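Local coordinates for protein 6-carboxyhexanoate--coa ligase (Bacillus subtilis, PDB 5FLG) that belongs to the 6-carboxyhexanoate--CoA ligase family and binds pimelic acid, magnesium and a phosphoaminophosphonic acid-adenylate ester in adjoining pockets, at residues T7-R12 with I35-M40; I73-P78 with L251-E256; L98-E103 with A190-S195; H169-E174 with D197-T202. One frame throughout, in Å; residues are numbered along the deposited sequence.

Contact 1 of 4, residues T7-R12 with I35-M40; sequences TFYSVR and IPFHEM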
# COMPACT_ATOMS: atom_id res chain seq x y z
N THR A 7 -15.75 -8.33 12.17
CA THR A 7 -14.60 -7.44 12.01
C THR A 7 -14.51 -6.89 10.59
O THR A 7 -14.54 -7.66 9.61
CB THR A 7 -13.31 -8.15 12.40
OG1 THR A 7 -13.40 -8.55 13.77
CG2 THR A 7 -12.10 -7.23 12.23
N PHE A 8 -14.38 -5.57 10.49
CA PHE A 8 -14.25 -4.91 9.21
C PHE A 8 -12.86 -4.31 8.97
O PHE A 8 -12.07 -4.11 9.91
CB PHE A 8 -15.32 -3.85 9.04
CG PHE A 8 -16.66 -4.40 8.64
CD1 PHE A 8 -17.53 -4.91 9.59
CD2 PHE A 8 -17.06 -4.40 7.31
CE1 PHE A 8 -18.74 -5.49 9.21
CE2 PHE A 8 -18.26 -4.98 6.92
CZ PHE A 8 -19.08 -5.57 7.86
N TYR A 9 -12.52 -4.19 7.68
CA TYR A 9 -11.21 -3.75 7.25
C TYR A 9 -11.34 -2.61 6.28
O TYR A 9 -12.18 -2.63 5.40
CB TYR A 9 -10.44 -4.91 6.59
CG TYR A 9 -10.10 -6.01 7.54
CD1 TYR A 9 -11.06 -6.92 7.92
CD2 TYR A 9 -8.85 -6.10 8.13
CE1 TYR A 9 -10.79 -7.91 8.84
CE2 TYR A 9 -8.55 -7.11 9.02
CZ TYR A 9 -9.54 -7.99 9.39
OH TYR A 9 -9.31 -8.96 10.33
N SER A 10 -10.56 -1.54 6.54
CA SER A 10 -10.43 -0.43 5.62
C SER A 10 -9.43 -0.80 4.52
O SER A 10 -8.30 -1.16 4.81
CB SER A 10 -9.91 0.81 6.36
OG SER A 10 -9.72 1.89 5.45
N VAL A 11 -9.82 -0.67 3.27
CA VAL A 11 -8.91 -0.98 2.15
C VAL A 11 -8.85 0.23 1.27
O VAL A 11 -9.89 0.69 0.78
CB VAL A 11 -9.36 -2.19 1.31
CG1 VAL A 11 -8.23 -2.61 0.37
CG2 VAL A 11 -9.72 -3.38 2.18
N ARG A 12 -7.65 0.80 1.14
CA ARG A 12 -7.46 2.05 0.43
C ARG A 12 -6.42 1.92 -0.66
O ARG A 12 -5.50 1.10 -0.56
CB ARG A 12 -7.00 3.16 1.40
CG ARG A 12 -8.09 3.59 2.37
CD ARG A 12 -7.59 4.72 3.27
NE ARG A 12 -6.56 4.24 4.19
CZ ARG A 12 -5.73 5.03 4.86
NH1 ARG A 12 -5.66 6.32 4.57
NH2 ARG A 12 -4.94 4.52 5.79
N ILE A 35 -14.79 -3.61 4.44
CA ILE A 35 -15.19 -4.96 4.09
C ILE A 35 -14.82 -5.97 5.16
O ILE A 35 -13.90 -5.76 5.94
CB ILE A 35 -14.50 -5.43 2.79
CG1 ILE A 35 -12.99 -5.25 2.92
CG2 ILE A 35 -15.07 -4.67 1.60
CD1 ILE A 35 -12.19 -6.28 2.11
N PRO A 36 -15.61 -7.05 5.23
CA PRO A 36 -15.15 -8.22 5.95
C PRO A 36 -13.97 -8.90 5.28
O PRO A 36 -13.74 -8.71 4.08
CB PRO A 36 -16.37 -9.15 5.94
CG PRO A 36 -17.26 -8.64 4.88
CD PRO A 36 -16.79 -7.31 4.40
N PHE A 37 -13.28 -9.74 6.04
CA PHE A 37 -11.98 -10.18 5.67
C PHE A 37 -12.05 -11.14 4.47
O PHE A 37 -11.12 -11.22 3.69
CB PHE A 37 -11.31 -10.88 6.84
CG PHE A 37 -9.85 -11.19 6.59
CD1 PHE A 37 -8.89 -10.20 6.68
CD2 PHE A 37 -9.46 -12.47 6.21
CE1 PHE A 37 -7.56 -10.50 6.47
CE2 PHE A 37 -8.14 -12.77 5.99
CZ PHE A 37 -7.19 -11.78 6.11
N HIS A 38 -13.16 -11.85 4.33
CA HIS A 38 -13.30 -12.81 3.24
C HIS A 38 -13.54 -12.07 1.93
O HIS A 38 -13.45 -12.65 0.86
CB HIS A 38 -14.44 -13.79 3.52
CG HIS A 38 -15.77 -13.14 3.73
ND1 HIS A 38 -16.60 -12.77 2.70
CD2 HIS A 38 -16.42 -12.80 4.87
CE1 HIS A 38 -17.71 -12.25 3.19
NE2 HIS A 38 -17.64 -12.31 4.50
N GLU A 39 -13.74 -10.75 1.99
CA GLU A 39 -13.82 -10.04 0.72
C GLU A 39 -12.51 -9.42 0.23
O GLU A 39 -12.48 -8.74 -0.79
CB GLU A 39 -14.96 -9.03 0.74
CG GLU A 39 -16.33 -9.67 0.66
CD GLU A 39 -17.46 -8.68 0.89
OE1 GLU A 39 -17.35 -7.52 0.44
OE2 GLU A 39 -18.51 -9.09 1.41
N MET A 40 -11.41 -9.76 0.87
CA MET A 40 -10.17 -9.02 0.67
C MET A 40 -9.62 -9.25 -0.75
O MET A 40 -9.16 -8.30 -1.42
CB MET A 40 -9.16 -9.45 1.71
CG MET A 40 -7.91 -8.58 1.75
SD MET A 40 -8.25 -6.81 1.97
CE MET A 40 -8.57 -6.80 3.74
O HOH W 1 -13.87 -10.10 8.96
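Tyr9 and Ile35 form an antiparallel hydrogen-bonded pair in the beta hairpin of strands 8-17 and 26-36, a worked example of strands paired by their backbones and sealed by the chain that follows. The two bonds of the pair run from Tyr9 N to Ile35 O, at 2.7 Å, and from Ile35 N to Tyr9 O, at 2.9 Å. A water also links the two segments, donating to Thr7 O and accepting from Phe37 N.

The aromatic contact comes next. Phe37 starts a 3-10 segment and lays CD1 over one face of the Tyr9 ring, toward the rim, 3.6 Å from Tyr9 CZ; the planes are inclined at 57°. Lys58 of the second subunit makes a cation-pi contact with the Phe37 ring and packs on Tyr9, which brings this pair to the subunit interface.

Apolar packing fills the rest. Phe8 and Pro36 lie side by side, Phe8 CE2 being 3.7 Å from Pro36 CD. In Met40, at the start of helix 40-52, chi2 (54°) turns SD and chi3 (79°) then turns CE, which lies 3.9 Å from Tyr9 CB. Phe66 of strand 61-68 touches both Val11 and Met40. Val11 CG2 touches two partners across the contact, Ile35 CD1 at 3.8 Å and Met40 SD at 3.7 Å.

Contact 2 of 4, residues I73-P78 with L251-E256; sequences IKTIQP and LIEWEE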
# COMPACT_ATOMS: atom_id res chain seq x y z
N ILE A 73 -18.96 -0.15 13.66
CA ILE A 73 -19.51 0.30 12.40
C ILE A 73 -20.90 0.81 12.61
O ILE A 73 -21.69 0.21 13.30
CB ILE A 73 -19.62 -0.87 11.39
CG1 ILE A 73 -18.33 -1.68 11.34
CG2 ILE A 73 -19.96 -0.37 10.00
CD1 ILE A 73 -17.10 -0.86 11.10
N LYS A 74 -21.26 1.83 11.88
CA LYS A 74 -22.59 2.35 11.92
C LYS A 74 -23.15 2.18 10.54
O LYS A 74 -22.51 2.57 9.56
CB LYS A 74 -22.55 3.84 12.25
CG LYS A 74 -23.89 4.53 12.07
CD LYS A 74 -24.97 3.88 12.91
CE LYS A 74 -26.27 4.66 12.80
NZ LYS A 74 -27.07 4.57 14.05
N THR A 75 -24.44 1.87 10.50
CA THR A 75 -25.13 1.64 9.24
C THR A 75 -26.18 2.70 9.08
O THR A 75 -27.00 2.83 9.94
CB THR A 75 -25.77 0.23 9.24
OG1 THR A 75 -24.73 -0.74 9.25
CG2 THR A 75 -26.63 -0.00 8.05
N ILE A 76 -26.23 3.33 7.91
CA ILE A 76 -27.19 4.36 7.58
C ILE A 76 -27.82 4.12 6.23
O ILE A 76 -27.30 3.34 5.41
CB ILE A 76 -26.55 5.75 7.54
CG1 ILE A 76 -25.42 5.78 6.53
CG2 ILE A 76 -26.04 6.17 8.91
CD1 ILE A 76 -24.87 7.16 6.27
N GLN A 77 -28.97 4.75 6.02
CA GLN A 77 -29.61 4.87 4.73
C GLN A 77 -28.91 5.83 3.80
O GLN A 77 -28.23 6.74 4.25
CB GLN A 77 -31.04 5.38 4.89
CG GLN A 77 -31.94 4.49 5.71
CD GLN A 77 -32.52 3.35 4.91
OE1 GLN A 77 -32.50 2.23 5.37
NE2 GLN A 77 -33.09 3.63 3.72
N PRO A 78 -28.93 5.52 2.49
CA PRO A 78 -28.49 6.49 1.52
C PRO A 78 -29.42 7.67 1.55
O PRO A 78 -30.59 7.54 1.87
CB PRO A 78 -28.58 5.74 0.18
CG PRO A 78 -29.68 4.75 0.40
CD PRO A 78 -29.57 4.34 1.86
N LEU A 251 -21.33 1.98 6.89
CA LEU A 251 -21.88 1.14 5.82
C LEU A 251 -23.24 1.67 5.41
O LEU A 251 -24.04 2.07 6.26
CB LEU A 251 -22.03 -0.30 6.27
CG LEU A 251 -20.74 -1.07 6.43
CD1 LEU A 251 -21.03 -2.46 7.00
CD2 LEU A 251 -19.98 -1.18 5.12
N ILE A 252 -23.50 1.70 4.11
CA ILE A 252 -24.80 2.08 3.62
C ILE A 252 -25.68 0.82 3.50
O ILE A 252 -25.29 -0.19 2.93
CB ILE A 252 -24.69 2.75 2.25
CG1 ILE A 252 -23.71 3.90 2.30
CG2 ILE A 252 -26.06 3.18 1.79
CD1 ILE A 252 -24.13 5.02 3.23
N GLU A 253 -26.89 0.88 4.04
CA GLU A 253 -27.85 -0.17 3.81
C GLU A 253 -29.18 0.47 3.57
O GLU A 253 -29.73 1.15 4.45
CB GLU A 253 -27.96 -1.12 5.01
CG GLU A 253 -28.76 -2.36 4.67
CD GLU A 253 -29.30 -3.10 5.88
OE1 GLU A 253 -28.56 -3.23 6.89
OE2 GLU A 253 -30.45 -3.59 5.80
N TRP A 254 -29.67 0.33 2.35
CA TRP A 254 -30.98 0.84 2.03
C TRP A 254 -32.05 -0.17 2.44
O TRP A 254 -31.89 -1.36 2.21
CB TRP A 254 -31.06 1.12 0.58
CG TRP A 254 -32.44 1.34 0.10
CD1 TRP A 254 -33.17 2.47 0.25
CD2 TRP A 254 -33.24 0.44 -0.66
NE1 TRP A 254 -34.39 2.32 -0.36
CE2 TRP A 254 -34.44 1.09 -0.95
CE3 TRP A 254 -33.03 -0.85 -1.17
CZ2 TRP A 254 -35.43 0.51 -1.74
CZ3 TRP A 254 -34.03 -1.43 -1.93
CH2 TRP A 254 -35.22 -0.75 -2.18
N GLU A 255 -33.03 0.27 3.21
CA GLU A 255 -34.12 -0.60 3.68
C GLU A 255 -35.28 -0.56 2.72
O GLU A 255 -36.01 0.43 2.66
CB GLU A 255 -34.62 -0.12 5.05
CG GLU A 255 -33.53 0.01 6.09
CD GLU A 255 -33.38 -1.22 6.96
OE1 GLU A 255 -34.40 -1.65 7.55
OE2 GLU A 255 -32.25 -1.72 7.09
N GLU A 256 -35.43 -1.63 1.97
CA GLU A 256 -36.50 -1.75 1.03
C GLU A 256 -37.78 -1.67 1.82
O GLU A 256 -38.75 -1.11 1.40
CB GLU A 256 -36.39 -3.08 0.29
CG GLU A 256 -37.69 -3.64 -0.23
CD GLU A 256 -37.52 -4.57 -1.42
OE1 GLU A 256 -36.76 -4.22 -2.35
OE2 GLU A 256 -38.16 -5.63 -1.42
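Ile76 and Ile252 meet on one face of a small parallel sheet, and the first of them illustrates how a branched side chain fits over its neighbouring strand. From Ile76 CB, the CG1 branch stands between the backbone N and the carbonyl carbon (chi1 58°), a crowded position that brings CG1 to 3.6 Å from Ile252 CD1. The chain then runs on extended to its tip, where Ile76 CD1 still touches the same methyl, Ile252 CD1, at 3.8 Å. The other branch of Ile252 serves a different partner: its CG2 meets Pro78 CD at 3.7 Å, and the same proline carbon rests on Trp254 CB.

The backbone sets this register. Leu251 N donates to Lys74 O, Ile76 N to Leu251 O and Glu253 N to Ile76 O, the last at 2.8 Å; the middle bond is nearly in line with its carbonyl. Side chains alternate along each strand, so the other face carries Thr75 and Leu251. Near that face Ile73 CG2 packs on Leu251 CG at 3.7 Å, and Thr75 CG2 reaches Glu253 CB at 3.5 Å.

Strand 250-252 is the middle one of three, with 74-76 and 150-151 beside it. Helix 170-184 covers the isoleucine face through Ala177, Ser180 and Arg184, while Trp160 of helix 154-164 meets the Trp254 ring edge-to-face and Phe8 of strand 8-17 packs against Ile73 and Leu251.

Contact 3 of 4, residues L98-E103 with A190-S195; sequences LLLEKE and AELCWS. With PML (pimelic acid), chain C.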
# COMPACT_ATOMS: atom_id res chain seq x y z
N LEU A 98 -28.22 27.34 -7.41
CA LEU A 98 -29.58 27.52 -6.90
C LEU A 98 -29.87 26.55 -5.76
O LEU A 98 -30.23 26.97 -4.65
CB LEU A 98 -30.59 27.31 -8.04
CG LEU A 98 -32.07 27.43 -7.69
CD1 LEU A 98 -32.38 28.76 -7.02
CD2 LEU A 98 -32.94 27.25 -8.92
N LEU A 99 -29.55 25.27 -5.97
CA LEU A 99 -29.71 24.24 -4.95
C LEU A 99 -28.85 24.49 -3.72
O LEU A 99 -29.30 24.24 -2.62
CB LEU A 99 -29.34 22.86 -5.52
CG LEU A 99 -30.26 22.36 -6.64
CD1 LEU A 99 -29.73 21.12 -7.34
CD2 LEU A 99 -31.65 22.11 -6.09
N LEU A 100 -27.58 24.85 -3.88
CA LEU A 100 -26.76 25.19 -2.69
C LEU A 100 -27.43 26.31 -1.86
O LEU A 100 -27.39 26.26 -0.64
CB LEU A 100 -25.33 25.58 -3.08
CG LEU A 100 -24.46 24.45 -3.70
CD1 LEU A 100 -23.27 25.05 -4.44
CD2 LEU A 100 -23.97 23.46 -2.65
N GLU A 101 -28.00 27.30 -2.53
CA GLU A 101 -28.60 28.43 -1.84
C GLU A 101 -29.85 28.06 -1.07
O GLU A 101 -29.97 28.35 0.11
CB GLU A 101 -28.94 29.57 -2.81
CG GLU A 101 -28.77 30.93 -2.15
CD GLU A 101 -29.19 32.10 -3.03
OE1 GLU A 101 -28.78 32.16 -4.20
OE2 GLU A 101 -29.94 32.97 -2.55
N LYS A 102 -30.72 27.32 -1.73
CA LYS A 102 -31.87 26.73 -1.11
C LYS A 102 -31.51 25.82 0.07
O LYS A 102 -32.20 25.81 1.08
CB LYS A 102 -32.66 25.97 -2.18
CG LYS A 102 -33.95 25.37 -1.64
CD LYS A 102 -34.75 24.68 -2.73
CE LYS A 102 -36.21 24.56 -2.34
NZ LYS A 102 -36.86 23.34 -2.89
N GLU A 103 -30.40 25.10 0.00
CA GLU A 103 -29.99 24.29 1.15
C GLU A 103 -29.51 25.11 2.35
O GLU A 103 -29.30 24.56 3.40
CB GLU A 103 -28.89 23.29 0.76
CG GLU A 103 -28.58 22.26 1.82
CD GLU A 103 -29.67 21.21 2.01
OE1 GLU A 103 -30.43 20.94 1.06
OE2 GLU A 103 -29.77 20.66 3.13
N ALA A 190 -23.56 21.38 2.99
CA ALA A 190 -23.73 20.98 1.60
C ALA A 190 -22.43 20.57 0.95
O ALA A 190 -21.33 20.93 1.41
CB ALA A 190 -24.38 22.10 0.83
N GLU A 191 -22.57 19.75 -0.11
CA GLU A 191 -21.42 19.24 -0.85
C GLU A 191 -21.66 19.53 -2.34
O GLU A 191 -22.79 19.53 -2.79
CB GLU A 191 -21.20 17.74 -0.63
CG GLU A 191 -20.17 17.15 -1.60
CD GLU A 191 -20.03 15.61 -1.56
OE1 GLU A 191 -20.84 14.90 -0.91
OE2 GLU A 191 -19.11 15.09 -2.24
N LEU A 192 -20.62 20.01 -3.01
CA LEU A 192 -20.65 20.19 -4.43
C LEU A 192 -19.58 19.30 -5.05
O LEU A 192 -18.44 19.28 -4.60
CB LEU A 192 -20.37 21.64 -4.74
CG LEU A 192 -20.13 22.03 -6.19
CD1 LEU A 192 -21.40 21.91 -7.04
CD2 LEU A 192 -19.58 23.44 -6.20
N CYS A 193 -19.95 18.57 -6.10
CA CYS A 193 -19.08 17.56 -6.66
C CYS A 193 -19.24 17.44 -8.17
O CYS A 193 -20.37 17.44 -8.68
CB CYS A 193 -19.35 16.21 -6.03
SG CYS A 193 -18.55 14.83 -6.93
N TRP A 194 -18.12 17.36 -8.88
CA TRP A 194 -18.13 16.69 -10.19
C TRP A 194 -16.78 16.06 -10.47
O TRP A 194 -15.83 16.23 -9.71
CB TRP A 194 -18.61 17.64 -11.31
CG TRP A 194 -17.70 18.83 -11.59
CD1 TRP A 194 -16.68 18.90 -12.49
CD2 TRP A 194 -17.80 20.14 -11.01
NE1 TRP A 194 -16.05 20.13 -12.40
CE2 TRP A 194 -16.79 20.93 -11.58
CE3 TRP A 194 -18.66 20.72 -10.06
CZ2 TRP A 194 -16.56 22.25 -11.18
CZ3 TRP A 194 -18.47 22.03 -9.72
CH2 TRP A 194 -17.43 22.79 -10.27
N SER A 195 -16.77 15.17 -11.46
CA SER A 195 -15.68 14.26 -11.66
C SER A 195 -14.48 14.98 -12.24
O SER A 195 -14.62 15.85 -13.08
CB SER A 195 -16.11 13.13 -12.64
OG SER A 195 -15.10 12.13 -12.65
C1 PML C . -23.37 10.30 -10.09
O11 PML C . -24.37 10.38 -9.31
O12 PML C . -23.47 9.77 -11.25
C2 PML C . -22.18 11.22 -9.75
C3 PML C . -20.81 10.58 -9.62
C4 PML C . -19.65 11.50 -10.04
C5 PML C . -18.52 11.62 -9.02
C6 PML C . -17.12 11.42 -9.60
C7 PML C . -16.95 10.04 -10.24
O71 PML C . -17.13 9.01 -9.54
O72 PML C . -16.52 9.96 -11.42
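Leu100 CD2 rests on the methyl of Ala190, 3.8 Å from Ala190 CB, and this meeting carries most of a contact made without a single hydrogen bond across it. The same Leu100 CD2 lies 4.1 Å from Glu191 O, while Leu100 CD1 approaches Leu192 CD2 more loosely, at 4.4 Å. With CG anti to the carbonyl carbon (chi1 -66°), the two methyls of Leu100 divide the work. Glu103 adds its aliphatic part, with CG 4.3 Å from Ala190 CB; its carboxylate is engaged elsewhere, in a salt bridge with Lys209 and a hydrogen bond from Met210 N.

The second shell closes round Leu100 and Leu192. Val205 of strand 203-207 touches both, Phe231 of strand 227-232 and Ile110 of helix 107-116 touch Leu100, and Tyr114 of that helix touches Leu192. Strand 190-194 is held between strands 203-207 and 227-232 by backbone bonds, and helix 98-102 runs antiparallel to it at 170°, their axes 9.4 Å apart.

Glu191 points away from the helix and pairs with Arg228 in a salt bridge. Further along, Cys193 and, just past the strand, Ser195 meet the pimelic acid: Cys193 SG lies 3.8 Å from its C5, and Ser195 OG is 2.9 Å from its O72. The serine hydroxyl also lies within hydrogen-bonding reach of O1A of the phosphoaminophosphonic acid-adenylate ester, and it accepts from Asp197 N. This is a helix layered on one face of a mixed beta sheet, whose central strand leads at its C-terminal end into the adjoining ligand pockets.

Contact 4 of 4, residues H169-E174 with D197-T202; sequences HSRIKE and DPDYIT. With MG (magnesium ion), chain F; PML (pimelic acid), chain C; ANP (phosphoaminophosphonic acid-adenylate ester), chain D.
Arg171 and Asp197 reach toward each other tip to tip in a salt bridge, an example of one carboxylate serving two tasks. Arg171 NH2 donates almost straight to Asp197 OD2, at 2.6 Å and 162°, using the oxygen's anti lone pair; Arg171 NE adds a weak bond to the same atom. The other oxygen, Asp197 OD1, binds the magnesium ion at 2.2 Å, beside ANP O2G and O1A, water 2 and Asp196. The carboxylate is thus held at both oxygens. Asp199 OD1 extends the network at a longer 3.6 Å from Arg171 NH2, and Ser55 OG is its hydrogen-bonding partner elsewhere.

Both segments grip the pimelic acid, at its two ends. Arg171 NE donates to its O72 at 2.9 Å, whereas Tyr200 OH makes a very short bond of 2.5 Å to O12, near which Ile172 CG1 also lies.

Packing backs these bonds. The Arg171 guanidinium lies nearly parallel to the Tyr200 ring, 11° between planes, with Arg171 CD centred over the ring face in a CH-pi contact at 3.5 Å. A helix start and a turn-bearing loop thus form a composite ligand and metal site.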
# COMPACT_ATOMS: atom_id res chain seq x y z
N HIS A 169 -24.26 1.74 -11.47
CA HIS A 169 -22.85 1.99 -11.74
C HIS A 169 -22.05 2.18 -10.48
O HIS A 169 -22.52 2.81 -9.49
CB HIS A 169 -22.69 3.23 -12.62
CG HIS A 169 -23.29 3.08 -13.98
ND1 HIS A 169 -23.79 4.15 -14.70
CD2 HIS A 169 -23.50 1.98 -14.75
CE1 HIS A 169 -24.27 3.72 -15.85
NE2 HIS A 169 -24.10 2.41 -15.91
N SER A 170 -20.82 1.67 -10.52
CA SER A 170 -19.91 1.81 -9.40
C SER A 170 -19.68 3.26 -8.98
O SER A 170 -19.45 3.52 -7.81
CB SER A 170 -18.57 1.22 -9.77
OG SER A 170 -18.72 -0.15 -10.04
N ARG A 171 -19.52 4.14 -9.96
CA ARG A 171 -19.35 5.56 -9.70
C ARG A 171 -20.44 6.05 -8.73
O ARG A 171 -20.18 6.91 -7.86
CB ARG A 171 -19.45 6.37 -11.01
CG ARG A 171 -18.14 6.56 -11.75
CD ARG A 171 -18.27 7.67 -12.78
NE ARG A 171 -17.00 7.98 -13.45
CZ ARG A 171 -16.67 7.54 -14.66
NH1 ARG A 171 -17.48 6.69 -15.28
NH2 ARG A 171 -15.52 7.86 -15.23
N ILE A 172 -21.68 5.63 -8.98
CA ILE A 172 -22.82 6.18 -8.23
C ILE A 172 -22.84 5.58 -6.84
O ILE A 172 -22.96 6.30 -5.82
CB ILE A 172 -24.16 5.93 -8.93
CG1 ILE A 172 -24.22 6.70 -10.24
CG2 ILE A 172 -25.32 6.28 -8.03
CD1 ILE A 172 -25.29 6.19 -11.20
N LYS A 173 -22.54 4.29 -6.77
CA LYS A 173 -22.39 3.64 -5.47
C LYS A 173 -21.35 4.33 -4.57
O LYS A 173 -21.61 4.63 -3.41
CB LYS A 173 -22.01 2.20 -5.63
CG LYS A 173 -22.08 1.45 -4.32
CD LYS A 173 -21.70 -0.00 -4.51
CE LYS A 173 -20.32 -0.12 -5.13
NZ LYS A 173 -19.78 -1.44 -4.88
N GLU A 174 -20.19 4.63 -5.16
CA GLU A 174 -19.13 5.28 -4.44
C GLU A 174 -19.49 6.70 -4.04
O GLU A 174 -19.36 7.06 -2.89
CB GLU A 174 -17.82 5.23 -5.24
CG GLU A 174 -17.19 3.84 -5.28
CD GLU A 174 -16.24 3.59 -6.48
OE1 GLU A 174 -15.93 4.51 -7.27
OE2 GLU A 174 -15.79 2.44 -6.63
N ASP A 197 -12.72 12.96 -14.10
CA ASP A 197 -12.55 12.06 -15.29
C ASP A 197 -12.95 12.77 -16.60
O ASP A 197 -14.01 13.39 -16.68
CB ASP A 197 -13.43 10.83 -15.14
CG ASP A 197 -13.12 9.99 -13.89
OD1 ASP A 197 -12.18 10.28 -13.11
OD2 ASP A 197 -13.91 9.06 -13.64
N PRO A 198 -12.20 12.53 -17.70
CA PRO A 198 -12.56 13.21 -18.95
C PRO A 198 -13.84 12.68 -19.57
O PRO A 198 -14.44 13.33 -20.42
CB PRO A 198 -11.34 12.96 -19.85
CG PRO A 198 -10.69 11.75 -19.29
CD PRO A 198 -10.90 11.86 -17.80
N ASP A 199 -14.33 11.55 -19.09
CA ASP A 199 -15.37 10.84 -19.82
C ASP A 199 -16.59 10.68 -18.94
O ASP A 199 -17.46 9.85 -19.23
CB ASP A 199 -14.86 9.47 -20.26
CG ASP A 199 -14.22 8.70 -19.12
OD1 ASP A 199 -13.88 9.29 -18.05
OD2 ASP A 199 -14.09 7.47 -19.28
N TYR A 200 -16.74 11.57 -17.95
CA TYR A 200 -17.95 11.55 -17.11
C TYR A 200 -18.32 12.93 -16.60
O TYR A 200 -17.52 13.57 -15.89
CB TYR A 200 -17.73 10.60 -15.95
CG TYR A 200 -19.00 10.18 -15.29
CD1 TYR A 200 -19.79 9.18 -15.84
CD2 TYR A 200 -19.46 10.84 -14.14
CE1 TYR A 200 -20.97 8.78 -15.23
CE2 TYR A 200 -20.68 10.51 -13.57
CZ TYR A 200 -21.43 9.48 -14.11
OH TYR A 200 -22.58 9.09 -13.47
N ILE A 201 -19.46 13.44 -17.07
CA ILE A 201 -19.80 14.84 -16.88
C ILE A 201 -20.93 15.09 -15.88
O ILE A 201 -21.28 16.24 -15.59
CB ILE A 201 -20.16 15.50 -18.22
CG1 ILE A 201 -21.43 14.88 -18.79
CG2 ILE A 201 -19.02 15.34 -19.20
CD1 ILE A 201 -22.03 15.71 -19.91
N THR A 202 -21.51 14.01 -15.37
CA THR A 202 -22.50 14.12 -14.29
C THR A 202 -21.85 14.41 -12.96
O THR A 202 -20.73 13.96 -12.70
CB THR A 202 -23.32 12.86 -14.16
OG1 THR A 202 -23.97 12.60 -15.40
CG2 THR A 202 -24.35 12.99 -13.07
MG MG F . -11.76 10.62 -10.94
C1 PML C . -23.37 10.30 -10.09
O11 PML C . -24.37 10.38 -9.31
O12 PML C . -23.47 9.77 -11.25
C2 PML C . -22.18 11.22 -9.75
C3 PML C . -20.81 10.58 -9.62
C4 PML C . -19.65 11.50 -10.04
C5 PML C . -18.52 11.62 -9.02
C6 PML C . -17.12 11.42 -9.60
C7 PML C . -16.95 10.04 -10.24
O71 PML C . -17.13 9.01 -9.54
O72 PML C . -16.52 9.96 -11.42
PG ANP D . -11.56 7.57 -9.32
O1G ANP D . -10.68 6.39 -9.64
O2G ANP D . -11.93 8.34 -10.56
O3G ANP D . -12.75 7.29 -8.47
PB ANP D . -11.16 9.70 -7.29
O1B ANP D . -12.09 8.97 -6.39
O2B ANP D . -9.96 10.42 -6.82
N3B ANP D . -10.51 8.58 -8.43
PA ANP D . -13.60 10.78 -8.39
O1A ANP D . -13.97 11.17 -9.74
O2A ANP D . -14.21 9.61 -7.68
O3A ANP D . -12.00 10.73 -8.22
O5' ANP D . -13.90 12.13 -7.49
C5' ANP D . -13.78 13.41 -8.06
C4' ANP D . -13.02 14.32 -7.09
O4' ANP D . -13.70 14.32 -5.83
C3' ANP D . -11.61 13.83 -6.84
O3' ANP D . -10.68 14.43 -7.73
C2' ANP D . -11.34 14.32 -5.44
O2' ANP D . -11.01 15.71 -5.50
C1' ANP D . -12.70 14.18 -4.81
N9 ANP D . -12.77 12.88 -4.13
C8 ANP D . -12.89 11.62 -4.69
N7 ANP D . -13.00 10.69 -3.71
C5 ANP D . -12.90 11.35 -2.52
C6 ANP D . -12.89 11.00 -1.09
N6 ANP D . -12.98 9.74 -0.67
N1 ANP D . -12.79 11.99 -0.18
C2 ANP D . -12.66 13.27 -0.55
N3 ANP D . -12.73 13.70 -1.83
C4 ANP D . -12.73 12.78 -2.82
O HOH W 2 -9.34 10.46 -10.28

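In the fold
The four contacts lie at graded distances from the ligand site. Contact 4 and the end of segment 190-195 in contact 3 touch the pimelic acid; the segments of these two contacts alternate along the chain, and they meet where Ser195 CB packs on Tyr200 O at 3.6 Å. Contact 2 ties distant parts of the sequence together, spanning the residues of contacts 3 and 4, and approaches contact 4 to about 6 Å between nearest atoms. Contact 1 joins contact 2 through Phe8 CE2 and Leu251 CD1, 3.7 Å apart, yet its Val11 side chain is about 13 Å from the ANP. Contacts 1 and 3, with centres 32 Å apart, lie on opposite sides of the chain's centre.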